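Local structure of heme oxygenase 1 (Synechocystis sp., 1WE1) at residues 47-52 with 104-109; 64-69 with 118-123; 53-58 with 108-113. The protein probably catalyses the oxidative opening of the heme ring to biliverdin IXalpha with release of CO and iron, a key step in making photosynthetic antenna chromophores. All blocks are in the same frame, centred on the assembly; numbering follows the deposited sequence.

Contact 1 of 3, residues 47-52 with 104-109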
ATOM      1  N   TYR A  47      -4.118  -4.678  -5.386  1.00 36.48           N
ATOM      2  CA  TYR A  47      -4.898  -4.320  -6.555  1.00 35.97           C
ATOM      3  C   TYR A  47      -6.354  -4.036  -6.155  1.00 37.22           C
ATOM      4  O   TYR A  47      -6.933  -3.044  -6.583  1.00 37.46           O
ATOM      5  CB  TYR A  47      -4.845  -5.458  -7.578  1.00 34.73           C
ATOM      6  CG  TYR A  47      -5.836  -5.304  -8.699  1.00 33.14           C
ATOM      7  CD1 TYR A  47      -5.698  -4.294  -9.643  1.00 33.09           C
ATOM      8  CD2 TYR A  47      -6.943  -6.138  -8.787  1.00 34.16           C
ATOM      9  CE1 TYR A  47      -6.646  -4.119 -10.644  1.00 32.99           C
ATOM     10  CE2 TYR A  47      -7.897  -5.968  -9.784  1.00 31.64           C
ATOM     11  CZ  TYR A  47      -7.746  -4.961 -10.704  1.00 32.72           C
ATOM     12  OH  TYR A  47      -8.707  -4.788 -11.684  1.00 38.05           O
ATOM     13  N   PHE A  48      -6.945  -4.902  -5.330  1.00 39.02           N
ATOM     14  CA  PHE A  48      -8.334  -4.709  -4.905  1.00 40.91           C
ATOM     15  C   PHE A  48      -8.487  -3.575  -3.895  1.00 40.40           C
ATOM     16  O   PHE A  48      -9.463  -2.827  -3.932  1.00 39.31           O
ATOM     17  CB  PHE A  48      -8.901  -6.001  -4.309  1.00 41.56           C
ATOM     18  CG  PHE A  48      -8.927  -7.149  -5.281  1.00 44.18           C
ATOM     19  CD1 PHE A  48      -7.959  -8.148  -5.228  1.00 41.46           C
ATOM     20  CD2 PHE A  48      -9.899  -7.207  -6.282  1.00 42.91           C
ATOM     21  CE1 PHE A  48      -7.955  -9.185  -6.158  1.00 42.80           C
ATOM     22  CE2 PHE A  48      -9.905  -8.241  -7.222  1.00 43.50           C
ATOM     23  CZ  PHE A  48      -8.928  -9.234  -7.161  1.00 42.97           C
ATOM     24  N   VAL A  49      -7.519  -3.441  -3.000  1.00 39.28           N
ATOM     25  CA  VAL A  49      -7.593  -2.391  -2.005  1.00 37.55           C
ATOM     26  C   VAL A  49      -7.523  -1.027  -2.662  1.00 38.44           C
ATOM     27  O   VAL A  49      -8.321  -0.148  -2.351  1.00 40.85           O
ATOM     28  CB  VAL A  49      -6.461  -2.510  -0.987  1.00 37.81           C
ATOM     29  CG1 VAL A  49      -6.554  -1.350   0.018  1.00 36.41           C
ATOM     30  CG2 VAL A  49      -6.543  -3.868  -0.275  1.00 32.66           C
ATOM     31  N   TYR A  50      -6.569  -0.836  -3.571  1.00 38.15           N
ATOM     32  CA  TYR A  50      -6.452   0.452  -4.251  1.00 37.61           C
ATOM     33  C   TYR A  50      -7.660   0.718  -5.114  1.00 38.85           C
ATOM     34  O   TYR A  50      -8.099   1.851  -5.224  1.00 39.55           O
ATOM     35  CB  TYR A  50      -5.188   0.515  -5.098  1.00 34.95           C
ATOM     36  CG  TYR A  50      -3.956   0.818  -4.288  1.00 33.77           C
ATOM     37  CD1 TYR A  50      -3.561   2.142  -4.038  1.00 33.35           C
ATOM     38  CD2 TYR A  50      -3.181  -0.214  -3.759  1.00 32.03           C
ATOM     39  CE1 TYR A  50      -2.412   2.419  -3.278  1.00 31.84           C
ATOM     40  CE2 TYR A  50      -2.033   0.056  -3.004  1.00 32.03           C
ATOM     41  CZ  TYR A  50      -1.656   1.365  -2.772  1.00 32.11           C
ATOM     42  OH  TYR A  50      -0.510   1.608  -2.059  1.00 34.28           O
ATOM     43  N   SER A  51      -8.214  -0.324  -5.726  1.00 41.54           N
ATOM     44  CA  SER A  51      -9.394  -0.122  -6.556  1.00 43.12           C
ATOM     45  C   SER A  51     -10.484   0.486  -5.691  1.00 43.32           C
ATOM     46  O   SER A  51     -11.046   1.526  -6.037  1.00 43.82           O
ATOM     47  CB  SER A  51      -9.886  -1.440  -7.156  1.00 42.05           C
ATOM     48  OG  SER A  51      -8.971  -1.922  -8.123  1.00 45.06           O
ATOM     49  N   ALA A  52     -10.764  -0.166  -4.561  1.00 43.86           N
ATOM     50  CA  ALA A  52     -11.787   0.284  -3.612  1.00 44.71           C
ATOM     51  C   ALA A  52     -11.565   1.734  -3.186  1.00 45.02           C
ATOM     52  O   ALA A  52     -12.451   2.574  -3.300  1.00 42.93           O
ATOM     53  CB  ALA A  52     -11.785  -0.613  -2.382  1.00 43.71           C
ATOM     54  N   ALA A 104     -10.857  -8.275   4.021  1.00 37.55           N
ATOM     55  CA  ALA A 104     -11.137  -7.516   5.230  1.00 38.66           C
ATOM     56  C   ALA A 104     -10.654  -6.080   5.003  1.00 39.35           C
ATOM     57  O   ALA A 104     -11.319  -5.117   5.387  1.00 39.86           O
ATOM     58  CB  ALA A 104     -10.420  -8.143   6.432  1.00 34.62           C
ATOM     59  N   TYR A 105      -9.495  -5.946   4.368  1.00 39.48           N
ATOM     60  CA  TYR A 105      -8.942  -4.637   4.077  1.00 40.14           C
ATOM     61  C   TYR A 105      -9.956  -3.854   3.232  1.00 39.99           C
ATOM     62  O   TYR A 105     -10.394  -2.775   3.622  1.00 39.90           O
ATOM     63  CB  TYR A 105      -7.625  -4.782   3.312  1.00 39.40           C
ATOM     64  CG  TYR A 105      -6.704  -3.581   3.402  1.00 41.62           C
ATOM     65  CD1 TYR A 105      -7.210  -2.280   3.546  1.00 42.35           C
ATOM     66  CD2 TYR A 105      -5.321  -3.738   3.312  1.00 41.65           C
ATOM     67  CE1 TYR A 105      -6.352  -1.169   3.595  1.00 40.83           C
ATOM     68  CE2 TYR A 105      -4.457  -2.638   3.358  1.00 41.82           C
ATOM     69  CZ  TYR A 105      -4.979  -1.358   3.496  1.00 41.84           C
ATOM     70  OH  TYR A 105      -4.119  -0.280   3.508  1.00 42.20           O
ATOM     71  N   VAL A 106     -10.321  -4.410   2.079  1.00 39.23           N
ATOM     72  CA  VAL A 106     -11.280  -3.781   1.171  1.00 39.75           C
ATOM     73  C   VAL A 106     -12.572  -3.451   1.894  1.00 41.69           C
ATOM     74  O   VAL A 106     -13.171  -2.396   1.667  1.00 41.84           O
ATOM     75  CB  VAL A 106     -11.632  -4.717  -0.025  1.00 39.63           C
ATOM     76  CG1 VAL A 106     -12.914  -4.253  -0.715  1.00 37.58           C
ATOM     77  CG2 VAL A 106     -10.496  -4.745  -1.008  1.00 37.69           C
ATOM     78  N   ASP A 107     -13.004  -4.378   2.745  1.00 43.83           N
ATOM     79  CA  ASP A 107     -14.234  -4.218   3.520  1.00 45.32           C
ATOM     80  C   ASP A 107     -14.179  -2.973   4.404  1.00 45.32           C
ATOM     81  O   ASP A 107     -15.138  -2.205   4.458  1.00 44.54           O
ATOM     82  CB  ASP A 107     -14.484  -5.464   4.380  1.00 46.70           C
ATOM     83  CG  ASP A 107     -15.045  -6.639   3.578  1.00 48.58           C
ATOM     84  OD1 ASP A 107     -15.119  -7.752   4.132  1.00 48.89           O
ATOM     85  OD2 ASP A 107     -15.422  -6.454   2.401  1.00 50.06           O
ATOM     86  N   ARG A 108     -13.058  -2.772   5.090  1.00 45.57           N
ATOM     87  CA  ARG A 108     -12.918  -1.609   5.947  1.00 47.48           C
ATOM     88  C   ARG A 108     -12.986  -0.302   5.154  1.00 47.81           C
ATOM     89  O   ARG A 108     -13.638   0.651   5.578  1.00 47.85           O
ATOM     90  CB  ARG A 108     -11.603  -1.663   6.725  1.00 47.59           C
ATOM     91  CG  ARG A 108     -11.279  -0.347   7.441  1.00 49.97           C
ATOM     92  CD  ARG A 108     -12.359   0.011   8.453  1.00 51.36           C
ATOM     93  NE  ARG A 108     -12.407  -0.983   9.515  1.00 54.49           N
ATOM     94  CZ  ARG A 108     -11.641  -0.964  10.603  1.00 57.19           C
ATOM     95  NH1 ARG A 108     -11.754  -1.933  11.504  1.00 59.53           N
ATOM     96  NH2 ARG A 108     -10.792   0.038  10.816  1.00 55.95           N
ATOM     97  N   VAL A 109     -12.304  -0.254   4.014  1.00 48.12           N
ATOM     98  CA  VAL A 109     -12.296   0.951   3.183  1.00 48.69           C
ATOM     99  C   VAL A 109     -13.727   1.343   2.823  1.00 49.74           C
ATOM    100  O   VAL A 109     -14.130   2.496   2.972  1.00 49.05           O
ATOM    101  CB  VAL A 109     -11.491   0.724   1.868  1.00 47.81           C
ATOM    102  CG1 VAL A 109     -11.604   1.939   0.959  1.00 45.62           C
ATOM    103  CG2 VAL A 109     -10.033   0.452   2.194  1.00 47.77           C
TER
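V49 of helix 36-59 and Y105 of helix 100-115 make the aromatic part of this contact. V49 sets CG1 over one face of the Y105 ring. This methyl, anti to the backbone N (chi1 178°), lies 3.7 Å from the ring centroid and 15° off the ring normal, which is CH-pi geometry, while CG2 sits 3.7 Å from Y105 CG, at the root of the ring. The two side chains cross at about a right angle.

V106 CG2 touches the carbonyl of F48, 3.6 Å from F48 O. The remaining contacts are aliphatic. The same CG2 lies 3.9 Å from F48 CB. The other methyl of V106, CG1, touches A52 CB at 4.2 Å, and V109 CG1 also reaches A52 CB. The small A52 side chain and the V49-V106 CA-CA distance of 5.1 Å fit a close, nearly parallel helix pair: the segment axes approach to 8.9 Å at 6°.

Polar ends are served elsewhere: Y105 OH bonds N199 ND2 on helix 182-205, and the Y105 side chain comes to about 6 Å of the heme. Across this pair of segments the side-chain chemistry is therefore apolar, and cohesion rests on shape and dispersion.

Contact 2 of 3, residues 64-69 with 118-123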
ATOM      1  N   PRO A  64     -16.035  18.383   1.430  1.00 65.12           N
ATOM      2  CA  PRO A  64     -15.424  19.398   2.298  1.00 65.09           C
ATOM      3  C   PRO A  64     -14.026  19.067   2.829  1.00 63.99           C
ATOM      4  O   PRO A  64     -13.183  19.959   2.973  1.00 63.89           O
ATOM      5  CB  PRO A  64     -16.455  19.549   3.410  1.00 65.38           C
ATOM      6  CG  PRO A  64     -17.737  19.410   2.655  1.00 65.76           C
ATOM      7  CD  PRO A  64     -17.460  18.206   1.765  1.00 65.81           C
ATOM      8  N   ILE A  65     -13.781  17.790   3.115  1.00 62.55           N
ATOM      9  CA  ILE A  65     -12.485  17.364   3.635  1.00 61.14           C
ATOM     10  C   ILE A  65     -11.615  16.646   2.613  1.00 60.25           C
ATOM     11  O   ILE A  65     -10.554  17.143   2.254  1.00 60.65           O
ATOM     12  CB  ILE A  65     -12.649  16.454   4.867  1.00 60.87           C
ATOM     13  CG1 ILE A  65     -13.224  17.266   6.031  1.00 60.73           C
ATOM     14  CG2 ILE A  65     -11.306  15.840   5.257  1.00 60.05           C
ATOM     15  CD1 ILE A  65     -13.463  16.447   7.290  1.00 60.66           C
ATOM     16  N   LEU A  66     -12.068  15.485   2.144  1.00 60.02           N
ATOM     17  CA  LEU A  66     -11.314  14.681   1.174  1.00 59.57           C
ATOM     18  C   LEU A  66     -10.791  15.410  -0.074  1.00 59.02           C
ATOM     19  O   LEU A  66      -9.735  15.055  -0.608  1.00 56.83           O
ATOM     20  CB  LEU A  66     -12.145  13.459   0.747  1.00 58.60           C
ATOM     21  CG  LEU A  66     -12.133  12.203   1.640  1.00 59.01           C
ATOM     22  CD1 LEU A  66     -11.220  12.386   2.843  1.00 57.65           C
ATOM     23  CD2 LEU A  66     -13.544  11.891   2.092  1.00 58.16           C
ATOM     24  N   SER A  67     -11.522  16.421  -0.531  1.00 58.92           N
ATOM     25  CA  SER A  67     -11.127  17.189  -1.712  1.00 60.73           C
ATOM     26  C   SER A  67      -9.724  17.767  -1.579  1.00 60.50           C
ATOM     27  O   SER A  67      -9.078  18.087  -2.576  1.00 58.82           O
ATOM     28  CB  SER A  67     -12.110  18.341  -1.951  1.00 62.78           C
ATOM     29  OG  SER A  67     -11.995  19.332  -0.938  1.00 62.57           O
ATOM     30  N   HIS A  68      -9.271  17.909  -0.337  1.00 62.20           N
ATOM     31  CA  HIS A  68      -7.952  18.455  -0.036  1.00 64.25           C
ATOM     32  C   HIS A  68      -6.833  17.451  -0.297  1.00 64.44           C
ATOM     33  O   HIS A  68      -5.714  17.836  -0.638  1.00 65.43           O
ATOM     34  CB  HIS A  68      -7.891  18.911   1.430  1.00 66.94           C
ATOM     35  CG  HIS A  68      -8.709  20.133   1.728  1.00 70.02           C
ATOM     36  ND1 HIS A  68     -10.041  20.245   1.386  1.00 72.21           N
ATOM     37  CD2 HIS A  68      -8.387  21.286   2.362  1.00 70.16           C
ATOM     38  CE1 HIS A  68     -10.503  21.413   1.797  1.00 71.76           C
ATOM     39  NE2 HIS A  68      -9.519  22.063   2.391  1.00 71.11           N
ATOM     40  N   ILE A  69      -7.128  16.166  -0.130  1.00 63.48           N
ATOM     41  CA  ILE A  69      -6.121  15.138  -0.353  1.00 62.30           C
ATOM     42  C   ILE A  69      -6.455  14.304  -1.590  1.00 62.04           C
ATOM     43  O   ILE A  69      -6.040  13.150  -1.719  1.00 61.64           O
ATOM     44  CB  ILE A  69      -5.987  14.220   0.875  1.00 60.59           C
ATOM     45  CG1 ILE A  69      -7.292  13.468   1.123  1.00 60.79           C
ATOM     46  CG2 ILE A  69      -5.646  15.051   2.091  1.00 60.42           C
ATOM     47  CD1 ILE A  69      -7.195  12.418   2.224  1.00 61.59           C
ATOM     48  N   GLU A 118     -14.118  10.807   6.457  1.00 47.39           N
ATOM     49  CA  GLU A 118     -12.892  11.497   6.844  1.00 46.90           C
ATOM     50  C   GLU A 118     -11.792  10.520   7.238  1.00 45.27           C
ATOM     51  O   GLU A 118     -10.613  10.853   7.153  1.00 46.86           O
ATOM     52  CB  GLU A 118     -13.135  12.523   7.975  1.00 47.16           C
ATOM     53  CG  GLU A 118     -13.524  11.964   9.338  1.00 48.27           C
ATOM     54  CD  GLU A 118     -14.955  11.437   9.395  1.00 49.79           C
ATOM     55  OE1 GLU A 118     -15.757  11.748   8.484  1.00 49.69           O
ATOM     56  OE2 GLU A 118     -15.277  10.716  10.367  1.00 51.16           O
ATOM     57  N   LEU A 119     -12.170   9.316   7.657  1.00 43.06           N
ATOM     58  CA  LEU A 119     -11.187   8.306   8.031  1.00 42.31           C
ATOM     59  C   LEU A 119     -10.405   7.825   6.798  1.00 43.79           C
ATOM     60  O   LEU A 119      -9.366   7.167   6.916  1.00 43.63           O
ATOM     61  CB  LEU A 119     -11.880   7.131   8.725  1.00 40.05           C
ATOM     62  CG  LEU A 119     -12.456   7.506  10.100  1.00 40.66           C
ATOM     63  CD1 LEU A 119     -12.980   6.268  10.815  1.00 37.90           C
ATOM     64  CD2 LEU A 119     -11.367   8.175  10.938  1.00 36.98           C
ATOM     65  N   LEU A 120     -10.916   8.172   5.621  1.00 44.13           N
ATOM     66  CA  LEU A 120     -10.289   7.822   4.354  1.00 44.67           C
ATOM     67  C   LEU A 120      -8.925   8.499   4.213  1.00 45.71           C
ATOM     68  O   LEU A 120      -8.092   8.073   3.417  1.00 45.11           O
ATOM     69  CB  LEU A 120     -11.194   8.249   3.204  1.00 43.45           C
ATOM     70  CG  LEU A 120     -11.872   7.191   2.333  1.00 42.20           C
ATOM     71  CD1 LEU A 120     -12.207   5.941   3.115  1.00 42.29           C
ATOM     72  CD2 LEU A 120     -13.119   7.811   1.731  1.00 39.95           C
ATOM     73  N   VAL A 121      -8.694   9.560   4.976  1.00 46.75           N
ATOM     74  CA  VAL A 121      -7.408  10.239   4.899  1.00 48.39           C
ATOM     75  C   VAL A 121      -6.353   9.382   5.582  1.00 47.33           C
ATOM     76  O   VAL A 121      -5.171   9.499   5.294  1.00 47.51           O
ATOM     77  CB  VAL A 121      -7.446  11.634   5.566  1.00 50.30           C
ATOM     78  CG1 VAL A 121      -7.962  11.523   6.982  1.00 52.48           C
ATOM     79  CG2 VAL A 121      -6.042  12.244   5.571  1.00 50.18           C
ATOM     80  N   ALA A 122      -6.784   8.507   6.482  1.00 47.93           N
ATOM     81  CA  ALA A 122      -5.855   7.626   7.185  1.00 47.59           C
ATOM     82  C   ALA A 122      -5.374   6.560   6.212  1.00 47.51           C
ATOM     83  O   ALA A 122      -4.212   6.159   6.234  1.00 47.31           O
ATOM     84  CB  ALA A 122      -6.541   6.980   8.365  1.00 46.41           C
ATOM     85  N   HIS A 123      -6.293   6.112   5.362  1.00 47.92           N
ATOM     86  CA  HIS A 123      -6.010   5.100   4.358  1.00 47.30           C
ATOM     87  C   HIS A 123      -5.165   5.660   3.225  1.00 46.97           C
ATOM     88  O   HIS A 123      -4.231   5.000   2.762  1.00 47.47           O
ATOM     89  CB  HIS A 123      -7.320   4.519   3.840  1.00 47.23           C
ATOM     90  CG  HIS A 123      -7.908   3.503   4.762  1.00 48.60           C
ATOM     91  ND1 HIS A 123      -7.289   2.301   5.023  1.00 49.82           N
ATOM     92  CD2 HIS A 123      -9.006   3.540   5.550  1.00 49.52           C
ATOM     93  CE1 HIS A 123      -7.978   1.641   5.937  1.00 47.99           C
ATOM     94  NE2 HIS A 123      -9.024   2.371   6.274  1.00 48.58           N
TER
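Hydrophobic packing between a loop and the N-terminal part of helix 120-146 joins I65, L66 and I69 to E118, L120 and V121. The first three lie in the connection between helix 36-59 and helix 77-88, whose residues 66-68 form a short 3-10 turn; E118 lies in the 3-10 segment that precedes the helix.

Three apolar ends probe the helical side. I69 puts CD1 3.4 Å from V121 CB, a close approach with the two side chains crossing at about a right angle. The first torsion sets CG1 of I69 between the backbone N and the carbonyl carbon (chi1 63°), and from there the chain continues to CD1, which also lies 3.5 Å from V121 CG2. One turn earlier, L66 uses both branches: CD2 meets L120 CD2 at 4.1 Å, and CD1 stands 4.2 Å from L120 CB. I65 brings CD1 to 4.0 Å from E118 CB, so the aliphatic root of the glutamate is what it touches. The carboxylate of E118 takes no part here; OE2 forms a salt bridge with R187 of helix 182-205.

The loop keeps its shape through local bonds, among them I69 N to L66 O at 2.9 Å. L66 is also packed against M57 and F60, while V121 rests on I188 of helix 182-205, and its side chain is about 5 Å from that of Y125, a heme-binding residue.

Carbon atoms supply the side-chain contacts between the two segments; the one charged residue among them contributes CB here and sends its charge to another helix. The loop is thus attached by an apolar surface rather than by directional bonds.

Contact 3 of 3, residues 53-58 with 108-113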
ATOM      1  N   MET A  53     -10.360   2.008  -2.707  1.00 46.44           N
ATOM      2  CA  MET A  53      -9.972   3.329  -2.243  1.00 48.55           C
ATOM      3  C   MET A  53     -10.059   4.408  -3.322  1.00 48.84           C
ATOM      4  O   MET A  53     -10.597   5.478  -3.085  1.00 48.80           O
ATOM      5  CB  MET A  53      -8.558   3.234  -1.679  1.00 50.03           C
ATOM      6  CG  MET A  53      -7.950   4.499  -1.150  1.00 52.22           C
ATOM      7  SD  MET A  53      -6.520   4.041  -0.140  1.00 59.21           S
ATOM      8  CE  MET A  53      -5.604   2.933  -1.263  1.00 56.63           C
ATOM      9  N   GLU A  54      -9.543   4.128  -4.512  1.00 50.35           N
ATOM     10  CA  GLU A  54      -9.575   5.115  -5.592  1.00 50.00           C
ATOM     11  C   GLU A  54     -10.972   5.392  -6.147  1.00 50.21           C
ATOM     12  O   GLU A  54     -11.253   6.496  -6.620  1.00 49.49           O
ATOM     13  CB  GLU A  54      -8.618   4.689  -6.705  1.00 48.76           C
ATOM     14  CG  GLU A  54      -7.213   5.220  -6.480  1.00 49.01           C
ATOM     15  CD  GLU A  54      -6.123   4.238  -6.848  1.00 49.71           C
ATOM     16  OE1 GLU A  54      -6.135   3.718  -7.985  1.00 48.53           O
ATOM     17  OE2 GLU A  54      -5.247   3.995  -5.992  1.00 50.47           O
ATOM     18  N   GLU A  55     -11.846   4.397  -6.083  1.00 49.72           N
ATOM     19  CA  GLU A  55     -13.214   4.573  -6.550  1.00 51.34           C
ATOM     20  C   GLU A  55     -13.968   5.492  -5.561  1.00 52.90           C
ATOM     21  O   GLU A  55     -14.586   6.479  -5.962  1.00 51.48           O
ATOM     22  CB  GLU A  55     -13.909   3.216  -6.635  1.00 50.78           C
ATOM     23  CG  GLU A  55     -15.315   3.240  -7.189  1.00 52.30           C
ATOM     24  CD  GLU A  55     -15.883   1.836  -7.350  1.00 54.87           C
ATOM     25  OE1 GLU A  55     -16.768   1.439  -6.553  1.00 55.12           O
ATOM     26  OE2 GLU A  55     -15.432   1.121  -8.276  1.00 57.16           O
ATOM     27  N   GLU A  56     -13.900   5.158  -4.272  1.00 53.98           N
ATOM     28  CA  GLU A  56     -14.567   5.934  -3.228  1.00 54.57           C
ATOM     29  C   GLU A  56     -14.004   7.354  -3.151  1.00 55.22           C
ATOM     30  O   GLU A  56     -14.746   8.319  -2.991  1.00 55.24           O
ATOM     31  CB  GLU A  56     -14.416   5.248  -1.862  1.00 53.12           C
ATOM     32  CG  GLU A  56     -15.064   3.862  -1.742  1.00 54.65           C
ATOM     33  CD  GLU A  56     -16.586   3.897  -1.778  1.00 56.03           C
ATOM     34  OE1 GLU A  56     -17.155   5.005  -1.864  1.00 58.98           O
ATOM     35  OE2 GLU A  56     -17.219   2.818  -1.720  1.00 55.57           O
ATOM     36  N   MET A  57     -12.692   7.483  -3.270  1.00 55.68           N
ATOM     37  CA  MET A  57     -12.073   8.795  -3.204  1.00 58.10           C
ATOM     38  C   MET A  57     -12.572   9.714  -4.330  1.00 58.80           C
ATOM     39  O   MET A  57     -12.689  10.927  -4.143  1.00 58.04           O
ATOM     40  CB  MET A  57     -10.558   8.657  -3.281  1.00 60.21           C
ATOM     41  CG  MET A  57      -9.807   9.832  -2.692  1.00 65.03           C
ATOM     42  SD  MET A  57     -10.032   9.894  -0.910  1.00 68.11           S
ATOM     43  CE  MET A  57      -9.023   8.499  -0.438  1.00 68.37           C
ATOM     44  N   ALA A  58     -12.870   9.135  -5.491  1.00 58.91           N
ATOM     45  CA  ALA A  58     -13.350   9.909  -6.633  1.00 59.76           C
ATOM     46  C   ALA A  58     -14.756  10.437  -6.386  1.00 60.61           C
ATOM     47  O   ALA A  58     -15.131  11.482  -6.925  1.00 61.67           O
ATOM     48  CB  ALA A  58     -13.317   9.064  -7.903  1.00 59.32           C
ATOM     49  N   ARG A 108     -13.058  -2.772   5.090  1.00 45.57           N
ATOM     50  CA  ARG A 108     -12.918  -1.609   5.947  1.00 47.48           C
ATOM     51  C   ARG A 108     -12.986  -0.302   5.154  1.00 47.81           C
ATOM     52  O   ARG A 108     -13.638   0.651   5.578  1.00 47.85           O
ATOM     53  CB  ARG A 108     -11.603  -1.663   6.725  1.00 47.59           C
ATOM     54  CG  ARG A 108     -11.279  -0.347   7.441  1.00 49.97           C
ATOM     55  CD  ARG A 108     -12.359   0.011   8.453  1.00 51.36           C
ATOM     56  NE  ARG A 108     -12.407  -0.983   9.515  1.00 54.49           N
ATOM     57  CZ  ARG A 108     -11.641  -0.964  10.603  1.00 57.19           C
ATOM     58  NH1 ARG A 108     -11.754  -1.933  11.504  1.00 59.53           N
ATOM     59  NH2 ARG A 108     -10.792   0.038  10.816  1.00 55.95           N
ATOM     60  N   VAL A 109     -12.304  -0.254   4.014  1.00 48.12           N
ATOM     61  CA  VAL A 109     -12.296   0.951   3.183  1.00 48.69           C
ATOM     62  C   VAL A 109     -13.727   1.343   2.823  1.00 49.74           C
ATOM     63  O   VAL A 109     -14.130   2.496   2.972  1.00 49.05           O
ATOM     64  CB  VAL A 109     -11.491   0.724   1.868  1.00 47.81           C
ATOM     65  CG1 VAL A 109     -11.604   1.939   0.959  1.00 45.62           C
ATOM     66  CG2 VAL A 109     -10.033   0.452   2.194  1.00 47.77           C
ATOM     67  N   ARG A 110     -14.485   0.358   2.355  1.00 50.40           N
ATOM     68  CA  ARG A 110     -15.862   0.556   1.951  1.00 50.84           C
ATOM     69  C   ARG A 110     -16.746   0.981   3.114  1.00 51.45           C
ATOM     70  O   ARG A 110     -17.636   1.818   2.951  1.00 50.52           O
ATOM     71  CB  ARG A 110     -16.400  -0.732   1.317  1.00 51.97           C
ATOM     72  CG  ARG A 110     -15.879  -0.965  -0.093  1.00 55.81           C
ATOM     73  CD  ARG A 110     -16.344   0.171  -0.997  1.00 59.88           C
ATOM     74  NE  ARG A 110     -15.712   0.206  -2.318  1.00 62.66           N
ATOM     75  CZ  ARG A 110     -15.687  -0.809  -3.176  1.00 63.12           C
ATOM     76  NH1 ARG A 110     -16.256  -1.970  -2.863  1.00 64.24           N
ATOM     77  NH2 ARG A 110     -15.108  -0.650  -4.358  1.00 61.59           N
ATOM     78  N   GLN A 111     -16.497   0.404   4.284  1.00 51.88           N
ATOM     79  CA  GLN A 111     -17.278   0.713   5.472  1.00 52.51           C
ATOM     80  C   GLN A 111     -17.040   2.166   5.859  1.00 52.80           C
ATOM     81  O   GLN A 111     -17.967   2.967   5.980  1.00 52.84           O
ATOM     82  CB  GLN A 111     -16.857  -0.197   6.628  1.00 54.10           C
ATOM     83  CG  GLN A 111     -17.974  -0.540   7.606  1.00 56.99           C
ATOM     84  CD  GLN A 111     -18.897   0.632   7.890  1.00 59.59           C
ATOM     85  OE1 GLN A 111     -20.037   0.678   7.413  1.00 58.66           O
ATOM     86  NE2 GLN A 111     -18.405   1.594   8.664  1.00 62.50           N
ATOM     87  N   VAL A 112     -15.774   2.493   6.061  1.00 51.91           N
ATOM     88  CA  VAL A 112     -15.384   3.827   6.436  1.00 51.22           C
ATOM     89  C   VAL A 112     -15.951   4.854   5.461  1.00 51.53           C
ATOM     90  O   VAL A 112     -16.333   5.951   5.864  1.00 51.06           O
ATOM     91  CB  VAL A 112     -13.841   3.916   6.502  1.00 52.90           C
ATOM     92  CG1 VAL A 112     -13.363   5.307   6.132  1.00 53.74           C
ATOM     93  CG2 VAL A 112     -13.371   3.551   7.910  1.00 50.92           C
ATOM     94  N   ALA A 113     -16.026   4.498   4.183  1.00 50.82           N
ATOM     95  CA  ALA A 113     -16.546   5.431   3.187  1.00 50.66           C
ATOM     96  C   ALA A 113     -18.045   5.706   3.322  1.00 50.65           C
ATOM     97  O   ALA A 113     -18.543   6.691   2.784  1.00 51.25           O
ATOM     98  CB  ALA A 113     -16.233   4.934   1.778  1.00 45.98           C
TER
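M53 and E56 face V109 and A113 across two nearly parallel helices, whose segment axes run 13° apart with a closest approach of 10.1 Å. The nearest CA pairs are M53-V109 and E56-A113.

M53 meets V109 close to its backbone: V109 CG1 lies 3.9 Å from M53 CA and 4.2 Å from M53 CB. Farther along, E56 lays its bent chain over the methyl of A113, with CD 3.7 Å from A113 CB. The bend at chi2 folds CD back from an extended course.

The charged layer belongs to R110, which reaches across to the carboxylates of both E55 and E56. E56 OE2 pairs with R110 NE at 3.1 Å in a salt bridge, though the modelled position of OE2 is uncertain; the carboxylate and guanidinium planes are 70° apart, and E56 CG lies at the guanidinium edge. E55 reaches out on an extended chain and sets OE1 3.5 Å from R110 NH2. Here the two planes are only 16° apart, but the oxygen is well out of the guanidinium plane, so this salt bridge is electrostatic, without an N-H directed at it. The positive charge of R110 would be expected to offset the repulsion between the two neighbouring carboxylates.

Within the helical bundle, helix 120-146 packs against both partners: the M53 side chain also touches its R127 and Y128, and its L120 meets V112. Helix 182-205 lies against helix 100-115, where R108 forms salt bridges with E191 and D194.

How the contacts relate
From the N terminus, helix 36-59 supplies 47-52 and then 53-58, and the chain continues into the loop holding 64-69. It returns in the same order along helix 100-115, with 104-109 and 108-113, before 118-123, which runs into helix 120-146. Each contact closes a loop of about 50 residues, and contact 2 crosses both others, since their segments alternate. Contacts 1 and 3 are successive levels of one parallel helix pair, sharing R108 and V109, with centres 8 Å apart. Contact 2 fastens the following loop to the next helix; H123 meets R108 and Y105, and L120 meets V112, linking helix 120-146 to helix 100-115.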